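Nitrogenase molybdenum-iron protein alpha chain (Clostridium pasteurianum, PDB 4WES) forms, with the beta chain, the molybdenum-iron component of nitrogenase, the enzyme complex that reduces dinitrogen to ammonium using reduced ferredoxin and ATP. Local coordinates at residues D68-T73 and E132-A137; A126-Y131 and K163-P168; I188-V193 and I266-E271. All coordinates share one frame; numbering follows the deposited sequence.

Three contacts in one chain illustrate how chemistry follows place in an alpha/beta fold. Contacts 1 and 2 share helix 120-134 and touch each other, for instance where Pro136 O meets Ile167 CD1. Contact 1 is buried and couples the end of that helix and the loop after it to the start of strand 69-74, by one backbone bond and a small apolar patch. Contact 2 lies at the surface, where the same helix meets helix 154-165 through an aromatic face, a water bridge and a histidine near a glutamate. Contact 3 stands apart, buried near the molybdenum-iron cofactor; there an asparagine amide, with an apolar Val193-Ile269 contact beside it, links two helices.

Contact 1: residues D68-T73 and E132-A137; sequences DMVHIT and EMFHPA
The amide of Ala137 donates a hydrogen bond to the carbonyl oxygen of Asp68, with N to O at 3.0 Å. The same Asp68 oxygen also lies against carbon, with Pro136 CB at 3.5 Å. Beyond this bond, Val70 carries the apolar part of the contact. It puts its CG2 branch against Pro136, reaching CB at 3.7 Å and CG at 3.9 Å as the two side chains cross obliquely. With CG1 anti to the backbone N (chi1 166°), CG2 falls beside that N, and Val70 CG2 also approaches Phe134 CB at 4.2 Å. The methyl of Ala137 lies near the Asp68 carboxylate, Asp68 OD2 to Ala137 CB being 3.9 Å. The polar end of Asp68 has its partner elsewhere, since OD1 accepts a bond from the Tyr246 amide.

Positive phi at His135 turns the chain out of helix 120-134, and Pro136 leads it into strand 138-143 of the parallel sheet. Val70 pairs through its backbone with Ala138 and Gly140, and Ile72 with Gly140 and Tyr142. The Ala137 bond lies next to this ladder and is consistent with continuing it by one step. The chemistry thus implies two different kinds of hold: a directional backbone bond at the edge of the strand pairing, and beside it the undirected apolar contact of Val70 CG2 with Pro136 and Phe134 CB.

Contact 2: residues A126-Y131 and K163-P168; sequences AIHEAY and KEIGIP
Tyr131 and Ile165 join neighbouring helices of a Rossmann-like parallel alpha/beta domain: helix 120-134 leads into strand 138-143, and helix 154-165 crosses over from it to strand 169-172. The tyrosine can be followed outward from its backbone. Its CB meets Ile165 CD1 at 3.9 Å. CG, anti to the backbone N (chi1 175°), lies nearest Ile165 CB. That CB stands over the centre of one ring face, 3.8 Å from the ring centroid and only 12° off the ring normal, a clear CH-pi contact. CD1 is met at the ring edge, near its plane, by Ile167 CD1 at 3.8 Å, while CD2 lies near Ile165 CB and CG2. Farther out, CE1, CE2 and CZ pass close to the carbonyl oxygen of Ile165, which lies 3.5 Å from CZ.

Deeper in, Ile127 CG2 approaches Ile165 CD1, and both isoleucines also pack on Ile139 of the intervening strand. Toward solvent, the His128 ring receives Ile165 CG2 at 3.7 Å from its CE1. Glu164 OE1 comes to the edge of the same imidazole, 3.2 Å from CE1, with carboxylate and ring planes 48° apart; a favourable electrostatic contact is possible there if the ring is protonated. Gly166, with positive phi, is the first residue to leave helical angles, a backbone setting in which a CB would be jammed against the preceding carbonyl oxygen. A water bridges the tyrosine tip and the Ile165 carbonyl, 2.8 Å from Tyr131 OH and donating to Ile165 O.

Contact 3: residues I188-V193 and I266-E271; sequences IANNTV and INYIAE
Asn190 reaches from helix 188-193 to helix 266-271 and accepts a hydrogen bond from the Ile269 amide on OD1, 3.1 Å from N to O. The N-H approaches a lone pair of the side-chain oxygen, within the plane of the amide. CG of Asn190 is anti to the carbonyl carbon (chi1 -84°), and chi2 of -127° turns OD1 toward the second helix. That helix is kinked here: the N of Ile269 lacks a bond to its own preceding turn, and the asparagine supplies the acceptor. ND2 donates to His186 O and Ser265 O, which ties the amide to two residues lining the iron-sulfur-molybdenum cluster pocket.

Several carbons of helix 266-271 also lie close to Asn190 OD1. Tyr268 CB is 3.4 Å from Asn190 OD1, which sits at the edge of the tyrosine ring and in its plane. Ile269, with CG1 anti to the carbonyl carbon (chi1 -81°), brings that atom to 3.3 Å from Asn190 OD1. One turn on, Val193 CG1 meets Ile269 CD1 at 3.8 Å, the side chains crossing at about a right angle.

Helix 263-277 begins beside Cys262, a cofactor ligand. Ile266 and Ala270 rest on strands 209-215 and 257-260, while Ala189 and Val193 pack against helix 54-63.

Contact 1: residues D68-T73 and E132-A137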
loop_
_atom_site.group_PDB
_atom_site.type_symbol
_atom_site.label_atom_id
_atom_site.label_comp_id
_atom_site.label_asym_id
_atom_site.label_seq_id
_atom_site.Cartn_x
_atom_site.Cartn_y
_atom_site.Cartn_z
ATOM N N ASP A 68 10.317 -20.267 27.068
ATOM C CA ASP A 68 10.921 -19.472 28.159
ATOM C C ASP A 68 12.361 -19.899 28.418
ATOM O O ASP A 68 12.956 -19.510 29.442
ATOM C CB ASP A 68 10.073 -19.500 29.427
ATOM C CG ASP A 68 9.869 -20.886 29.994
ATOM O OD1 ASP A 68 10.261 -21.885 29.375
ATOM O OD2 ASP A 68 9.281 -20.932 31.076
ATOM N N MET A 69 12.937 -20.624 27.460
ATOM C CA MET A 69 14.352 -20.927 27.409
ATOM C C MET A 69 15.002 -20.077 26.335
ATOM O O MET A 69 14.443 -19.987 25.241
ATOM C CB MET A 69 14.489 -22.441 27.149
ATOM C CG MET A 69 15.854 -23.048 26.986
ATOM S SD MET A 69 15.673 -24.845 27.072
ATOM C CE MET A 69 17.386 -25.256 26.654
ATOM N N VAL A 70 16.142 -19.446 26.635
ATOM C CA VAL A 70 16.883 -18.703 25.600
ATOM C C VAL A 70 17.786 -19.678 24.854
ATOM O O VAL A 70 18.641 -20.305 25.437
ATOM C CB VAL A 70 17.681 -17.526 26.207
ATOM C CG1 VAL A 70 18.693 -16.982 25.203
ATOM C CG2 VAL A 70 16.742 -16.444 26.667
ATOM N N HIS A 71 17.541 -19.810 23.540
ATOM C CA HIS A 71 18.281 -20.745 22.710
ATOM C C HIS A 71 19.366 -20.018 21.926
ATOM O O HIS A 71 19.071 -19.235 21.042
ATOM C CB HIS A 71 17.322 -21.450 21.732
ATOM C CG HIS A 71 16.198 -22.142 22.420
ATOM N ND1 HIS A 71 16.343 -23.325 23.099
ATOM C CD2 HIS A 71 14.901 -21.787 22.516
ATOM C CE1 HIS A 71 15.166 -23.656 23.605
ATOM N NE2 HIS A 71 14.277 -22.753 23.242
ATOM N N ILE A 72 20.623 -20.246 22.312
ATOM C CA ILE A 72 21.757 -19.557 21.697
ATOM C C ILE A 72 22.439 -20.466 20.697
ATOM O O ILE A 72 22.976 -21.517 21.062
ATOM C CB ILE A 72 22.796 -19.085 22.740
ATOM C CG1 ILE A 72 22.138 -18.215 23.830
ATOM C CG2 ILE A 72 23.920 -18.335 22.037
ATOM C CD1 ILE A 72 23.109 -17.786 24.930
ATOM N N THR A 73 22.409 -20.068 19.424
ATOM C CA THR A 73 23.169 -20.783 18.405
ATOM C C THR A 73 24.633 -20.356 18.482
ATOM O O THR A 73 24.937 -19.179 18.349
ATOM C CB THR A 73 22.628 -20.461 17.004
ATOM O OG1 THR A 73 21.238 -20.842 16.971
ATOM C CG2 THR A 73 23.426 -21.138 15.927
ATOM N N GLU A 132 21.744 -11.994 32.075
ATOM C CA GLU A 132 21.537 -10.714 32.718
ATOM C C GLU A 132 20.432 -9.909 32.050
ATOM O O GLU A 132 19.763 -9.137 32.716
ATOM C CB GLU A 132 22.823 -9.896 32.778
ATOM C CG GLU A 132 23.948 -10.534 33.579
ATOM C CD GLU A 132 23.674 -10.688 35.065
ATOM O OE1 GLU A 132 24.385 -11.522 35.687
ATOM O OE2 GLU A 132 22.805 -9.972 35.615
ATOM N N MET A 133 20.249 -10.084 30.741
ATOM C CA MET A 133 19.201 -9.341 30.055
ATOM C C MET A 133 17.828 -9.947 30.229
ATOM O O MET A 133 16.844 -9.216 30.300
ATOM C CB MET A 133 19.521 -9.258 28.552
ATOM C CG MET A 133 20.695 -8.359 28.299
ATOM S SD MET A 133 21.216 -8.317 26.575
ATOM C CE MET A 133 19.873 -7.384 25.875
ATOM N N PHE A 134 17.750 -11.274 30.248
ATOM C CA PHE A 134 16.452 -11.950 30.073
ATOM C C PHE A 134 16.001 -12.819 31.222
ATOM O O PHE A 134 14.821 -13.140 31.301
ATOM C CB PHE A 134 16.467 -12.763 28.769
ATOM C CG PHE A 134 16.744 -11.923 27.565
ATOM C CD1 PHE A 134 15.889 -10.900 27.211
ATOM C CD2 PHE A 134 17.871 -12.126 26.812
ATOM C CE1 PHE A 134 16.167 -10.083 26.132
ATOM C CE2 PHE A 134 18.153 -11.314 25.734
ATOM C CZ PHE A 134 17.301 -10.292 25.390
ATOM N N HIS A 135 16.927 -13.201 32.106
ATOM C CA HIS A 135 16.621 -14.088 33.240
ATOM C C HIS A 135 15.648 -15.200 32.842
ATOM O O HIS A 135 14.567 -15.343 33.456
ATOM C CB HIS A 135 16.110 -13.305 34.461
ATOM C CG HIS A 135 17.152 -12.398 35.002
ATOM N ND1 HIS A 135 17.300 -11.098 34.577
ATOM C CD2 HIS A 135 18.149 -12.622 35.889
ATOM C CE1 HIS A 135 18.334 -10.552 35.187
ATOM N NE2 HIS A 135 18.867 -11.455 35.994
ATOM N N PRO A 136 16.024 -16.035 31.880
ATOM C CA PRO A 136 15.116 -17.080 31.440
ATOM C C PRO A 136 15.081 -18.285 32.410
ATOM O O PRO A 136 15.866 -18.351 33.362
ATOM C CB PRO A 136 15.726 -17.483 30.098
ATOM C CG PRO A 136 17.202 -17.351 30.384
ATOM C CD PRO A 136 17.327 -16.101 31.203
ATOM N N ALA A 137 14.227 -19.256 32.117
ATOM C CA ALA A 137 14.160 -20.471 32.909
ATOM C C ALA A 137 15.427 -21.309 32.763
ATOM O O ALA A 137 15.828 -22.039 33.664
ATOM C CB ALA A 137 12.945 -21.270 32.510
#

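Contact 2: residues A126-Y131 and K163-P168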
loop_
_atom_site.group_PDB
_atom_site.type_symbol
_atom_site.label_atom_id
_atom_site.label_comp_id
_atom_site.label_asym_id
_atom_site.label_seq_id
_atom_site.Cartn_x
_atom_site.Cartn_y
_atom_site.Cartn_z
ATOM N N ALA A 126 28.305 -14.418 25.801
ATOM C CA ALA A 126 26.936 -14.381 25.296
ATOM C C ALA A 126 25.954 -15.012 26.256
ATOM O O ALA A 126 24.831 -14.531 26.431
ATOM C CB ALA A 126 26.851 -15.055 23.934
ATOM N N ILE A 127 26.349 -16.123 26.882
ATOM C CA ILE A 127 25.498 -16.743 27.899
ATOM C C ILE A 127 25.222 -15.759 29.044
ATOM O O ILE A 127 24.084 -15.599 29.502
ATOM C CB ILE A 127 26.108 -18.042 28.436
ATOM C CG1 ILE A 127 26.163 -19.130 27.353
ATOM C CG2 ILE A 127 25.352 -18.555 29.666
ATOM C CD1 ILE A 127 27.116 -20.257 27.692
ATOM N N HIS A 128 26.274 -15.102 29.525
ATOM C CA HIS A 128 26.089 -14.125 30.598
ATOM C C HIS A 128 25.247 -12.930 30.155
ATOM O O HIS A 128 24.403 -12.487 30.933
ATOM C CB HIS A 128 27.418 -13.654 31.136
ATOM C CG HIS A 128 28.085 -14.667 32.017
ATOM N ND1 HIS A 128 27.932 -14.669 33.382
ATOM C CD2 HIS A 128 28.883 -15.730 31.723
ATOM C CE1 HIS A 128 28.615 -15.681 33.885
ATOM N NE2 HIS A 128 29.209 -16.340 32.904
ATOM N N GLU A 129 25.421 -12.424 28.935
ATOM C CA GLU A 129 24.537 -11.359 28.458
ATOM C C GLU A 129 23.103 -11.818 28.387
ATOM O O GLU A 129 22.208 -11.087 28.804
ATOM C CB GLU A 129 25.019 -10.806 27.119
ATOM C CG GLU A 129 26.264 -9.955 27.225
ATOM C CD GLU A 129 26.840 -9.424 25.914
ATOM O OE1 GLU A 129 26.353 -9.763 24.834
ATOM O OE2 GLU A 129 27.808 -8.630 26.015
ATOM N N ALA A 130 22.870 -13.031 27.879
ATOM C CA ALA A 130 21.501 -13.531 27.819
ATOM C C ALA A 130 20.877 -13.634 29.207
ATOM O O ALA A 130 19.717 -13.286 29.411
ATOM C CB ALA A 130 21.464 -14.877 27.144
ATOM N N TYR A 131 21.643 -14.144 30.176
ATOM C CA TYR A 131 21.135 -14.278 31.519
ATOM C C TYR A 131 20.806 -12.922 32.126
ATOM O O TYR A 131 19.704 -12.727 32.676
ATOM C CB TYR A 131 22.167 -15.026 32.404
ATOM C CG TYR A 131 21.712 -15.057 33.839
ATOM C CD1 TYR A 131 20.666 -15.874 34.238
ATOM C CD2 TYR A 131 22.277 -14.224 34.775
ATOM C CE1 TYR A 131 20.181 -15.841 35.525
ATOM C CE2 TYR A 131 21.828 -14.217 36.074
ATOM C CZ TYR A 131 20.761 -15.001 36.433
ATOM O OH TYR A 131 20.297 -14.997 37.727
ATOM N N LYS A 163 26.924 -22.900 36.737
ATOM C CA LYS A 163 27.284 -22.759 38.162
ATOM C C LYS A 163 27.359 -21.300 38.563
ATOM O O LYS A 163 26.978 -20.942 39.683
ATOM C CB LYS A 163 28.603 -23.468 38.406
ATOM C CG LYS A 163 28.947 -23.460 39.872
ATOM C CD LYS A 163 30.073 -24.395 40.292
ATOM C CE LYS A 163 30.417 -24.176 41.772
ATOM N NZ LYS A 163 31.516 -25.064 42.231
ATOM N N GLU A 164 27.860 -20.436 37.676
ATOM C CA GLU A 164 27.955 -19.004 37.970
ATOM C C GLU A 164 26.593 -18.302 38.027
ATOM O O GLU A 164 26.328 -17.521 38.952
ATOM C CB GLU A 164 28.865 -18.309 36.958
ATOM C CG GLU A 164 30.313 -18.730 37.046
ATOM C CD GLU A 164 31.228 -17.916 36.137
ATOM O OE1 GLU A 164 30.864 -16.729 35.961
ATOM O OE2 GLU A 164 32.283 -18.411 35.614
ATOM N N ILE A 165 25.723 -18.578 37.076
ATOM C CA ILE A 165 24.485 -17.808 36.944
ATOM C C ILE A 165 23.301 -18.404 37.720
ATOM O O ILE A 165 22.323 -17.717 38.025
ATOM C CB ILE A 165 24.102 -17.569 35.477
ATOM C CG1 ILE A 165 23.677 -18.859 34.769
ATOM C CG2 ILE A 165 25.229 -16.837 34.772
ATOM C CD1 ILE A 165 23.279 -18.663 33.313
ATOM N N GLY A 166 23.376 -19.689 38.061
ATOM C CA GLY A 166 22.377 -20.279 38.929
ATOM C C GLY A 166 21.126 -20.791 38.241
ATOM O O GLY A 166 20.137 -21.019 38.914
ATOM N N ILE A 167 21.174 -20.971 36.913
ATOM C CA ILE A 167 20.086 -21.601 36.158
ATOM C C ILE A 167 20.708 -22.656 35.262
ATOM O O ILE A 167 21.915 -22.650 34.995
ATOM C CB ILE A 167 19.227 -20.594 35.314
ATOM C CG1 ILE A 167 20.052 -19.922 34.220
ATOM C CG2 ILE A 167 18.529 -19.610 36.244
ATOM C CD1 ILE A 167 19.191 -19.236 33.188
ATOM N N PRO A 168 19.870 -23.562 34.743
ATOM C CA PRO A 168 20.419 -24.620 33.894
ATOM C C PRO A 168 20.907 -24.072 32.549
ATOM O O PRO A 168 20.268 -23.161 31.987
ATOM C CB PRO A 168 19.235 -25.550 33.694
ATOM C CG PRO A 168 18.321 -25.315 34.892
ATOM C CD PRO A 168 18.478 -23.837 35.096
HETATM O O HOH W 1 19.867 -17.343 39.230
#

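Contact 3: residues I188-V193 and I266-E271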
loop_
_atom_site.group_PDB
_atom_site.type_symbol
_atom_site.label_atom_id
_atom_site.label_comp_id
_atom_site.label_asym_id
_atom_site.label_seq_id
_atom_site.Cartn_x
_atom_site.Cartn_y
_atom_site.Cartn_z
ATOM N N ILE A 188 19.881 -36.295 19.291
ATOM C CA ILE A 188 20.757 -35.507 20.142
ATOM C C ILE A 188 19.922 -34.673 21.117
ATOM O O ILE A 188 20.240 -34.592 22.330
ATOM C CB ILE A 188 21.672 -34.621 19.262
ATOM C CG1 ILE A 188 22.683 -35.504 18.515
ATOM C CG2 ILE A 188 22.417 -33.579 20.104
ATOM C CD1 ILE A 188 23.321 -34.853 17.299
ATOM N N ALA A 189 18.842 -34.052 20.665
ATOM C CA ALA A 189 17.991 -33.297 21.553
ATOM C C ALA A 189 17.366 -34.202 22.602
ATOM O O ALA A 189 17.315 -33.852 23.798
ATOM C CB ALA A 189 16.909 -32.562 20.780
ATOM N N ASN A 190 16.826 -35.338 22.169
ATOM C CA ASN A 190 16.134 -36.222 23.099
ATOM C C ASN A 190 17.041 -36.688 24.225
ATOM O O ASN A 190 16.602 -36.825 25.362
ATOM C CB ASN A 190 15.564 -37.469 22.394
ATOM C CG ASN A 190 14.186 -37.265 21.729
ATOM O OD1 ASN A 190 13.276 -38.027 22.003
ATOM N ND2 ASN A 190 14.050 -36.253 20.880
ATOM N N ASN A 191 18.300 -36.965 23.912
ATOM C CA ASN A 191 19.213 -37.496 24.922
ATOM C C ASN A 191 19.337 -36.520 26.079
ATOM O O ASN A 191 19.222 -36.896 27.252
ATOM C CB ASN A 191 20.579 -37.769 24.338
ATOM C CG ASN A 191 20.614 -38.978 23.453
ATOM O OD1 ASN A 191 19.695 -39.812 23.446
ATOM N ND2 ASN A 191 21.706 -39.093 22.684
ATOM N N THR A 192 19.595 -35.259 25.776
ATOM C CA THR A 192 19.809 -34.254 26.820
ATOM C C THR A 192 18.509 -33.861 27.504
ATOM O O THR A 192 18.465 -33.664 28.726
ATOM C CB THR A 192 20.574 -33.053 26.241
ATOM O OG1 THR A 192 21.900 -33.480 25.930
ATOM C CG2 THR A 192 20.561 -31.860 27.156
ATOM N N VAL A 193 17.408 -33.769 26.759
ATOM C CA VAL A 193 16.128 -33.499 27.410
ATOM C C VAL A 193 15.810 -34.603 28.429
ATOM O O VAL A 193 15.384 -34.313 29.562
ATOM C CB VAL A 193 15.006 -33.375 26.347
ATOM C CG1 VAL A 193 13.637 -33.352 27.013
ATOM C CG2 VAL A 193 15.194 -32.115 25.518
ATOM N N ILE A 266 10.447 -38.193 18.577
ATOM C CA ILE A 266 10.288 -38.264 20.032
ATOM C C ILE A 266 10.268 -39.659 20.578
ATOM O O ILE A 266 10.151 -39.848 21.811
ATOM C CB ILE A 266 9.009 -37.487 20.505
ATOM C CG1 ILE A 266 9.175 -36.813 21.870
ATOM C CG2 ILE A 266 7.778 -38.347 20.378
ATOM C CD1 ILE A 266 10.246 -35.736 21.902
ATOM N N ASN A 267 10.325 -40.683 19.723
ATOM C CA ASN A 267 10.202 -42.052 20.214
ATOM C C ASN A 267 11.313 -42.403 21.203
ATOM O O ASN A 267 11.122 -43.267 22.061
ATOM C CB ASN A 267 10.107 -43.117 19.103
ATOM C CG ASN A 267 11.409 -43.368 18.355
ATOM O OD1 ASN A 267 12.036 -44.402 18.589
ATOM N ND2 ASN A 267 11.796 -42.465 17.466
ATOM N N TYR A 268 12.464 -41.745 21.073
ATOM C CA TYR A 268 13.579 -41.975 21.998
ATOM C C TYR A 268 13.114 -41.713 23.445
ATOM O O TYR A 268 13.268 -42.567 24.337
ATOM C CB TYR A 268 14.778 -41.074 21.681
ATOM C CG TYR A 268 15.106 -41.004 20.198
ATOM C CD1 TYR A 268 15.932 -41.934 19.584
ATOM C CD2 TYR A 268 14.602 -39.966 19.420
ATOM C CE1 TYR A 268 16.187 -41.862 18.220
ATOM C CE2 TYR A 268 14.852 -39.903 18.074
ATOM C CZ TYR A 268 15.659 -40.834 17.478
ATOM O OH TYR A 268 15.973 -40.773 16.121
ATOM N N ILE A 269 12.545 -40.536 23.664
ATOM C CA ILE A 269 11.963 -40.159 24.968
ATOM C C ILE A 269 10.793 -41.049 25.364
ATOM O O ILE A 269 10.678 -41.432 26.538
ATOM C CB ILE A 269 11.622 -38.663 24.993
ATOM C CG1 ILE A 269 12.883 -37.851 25.282
ATOM C CG2 ILE A 269 10.553 -38.336 26.018
ATOM C CD1 ILE A 269 12.764 -36.384 24.975
ATOM N N ALA A 270 9.929 -41.419 24.416
ATOM C CA ALA A 270 8.830 -42.313 24.756
ATOM C C ALA A 270 9.352 -43.615 25.336
ATOM O O ALA A 270 8.883 -44.100 26.378
ATOM C CB ALA A 270 7.944 -42.578 23.560
ATOM N N GLU A 271 10.336 -44.204 24.668
ATOM C CA GLU A 271 10.956 -45.436 25.146
ATOM C C GLU A 271 11.604 -45.246 26.511
ATOM O O GLU A 271 11.437 -46.080 27.422
ATOM C CB GLU A 271 12.008 -45.901 24.156
ATOM C CG GLU A 271 11.539 -46.410 22.805
ATOM C CD GLU A 271 12.687 -46.723 21.832
ATOM O OE1 GLU A 271 13.878 -46.502 22.182
ATOM O OE2 GLU A 271 12.405 -47.194 20.714
#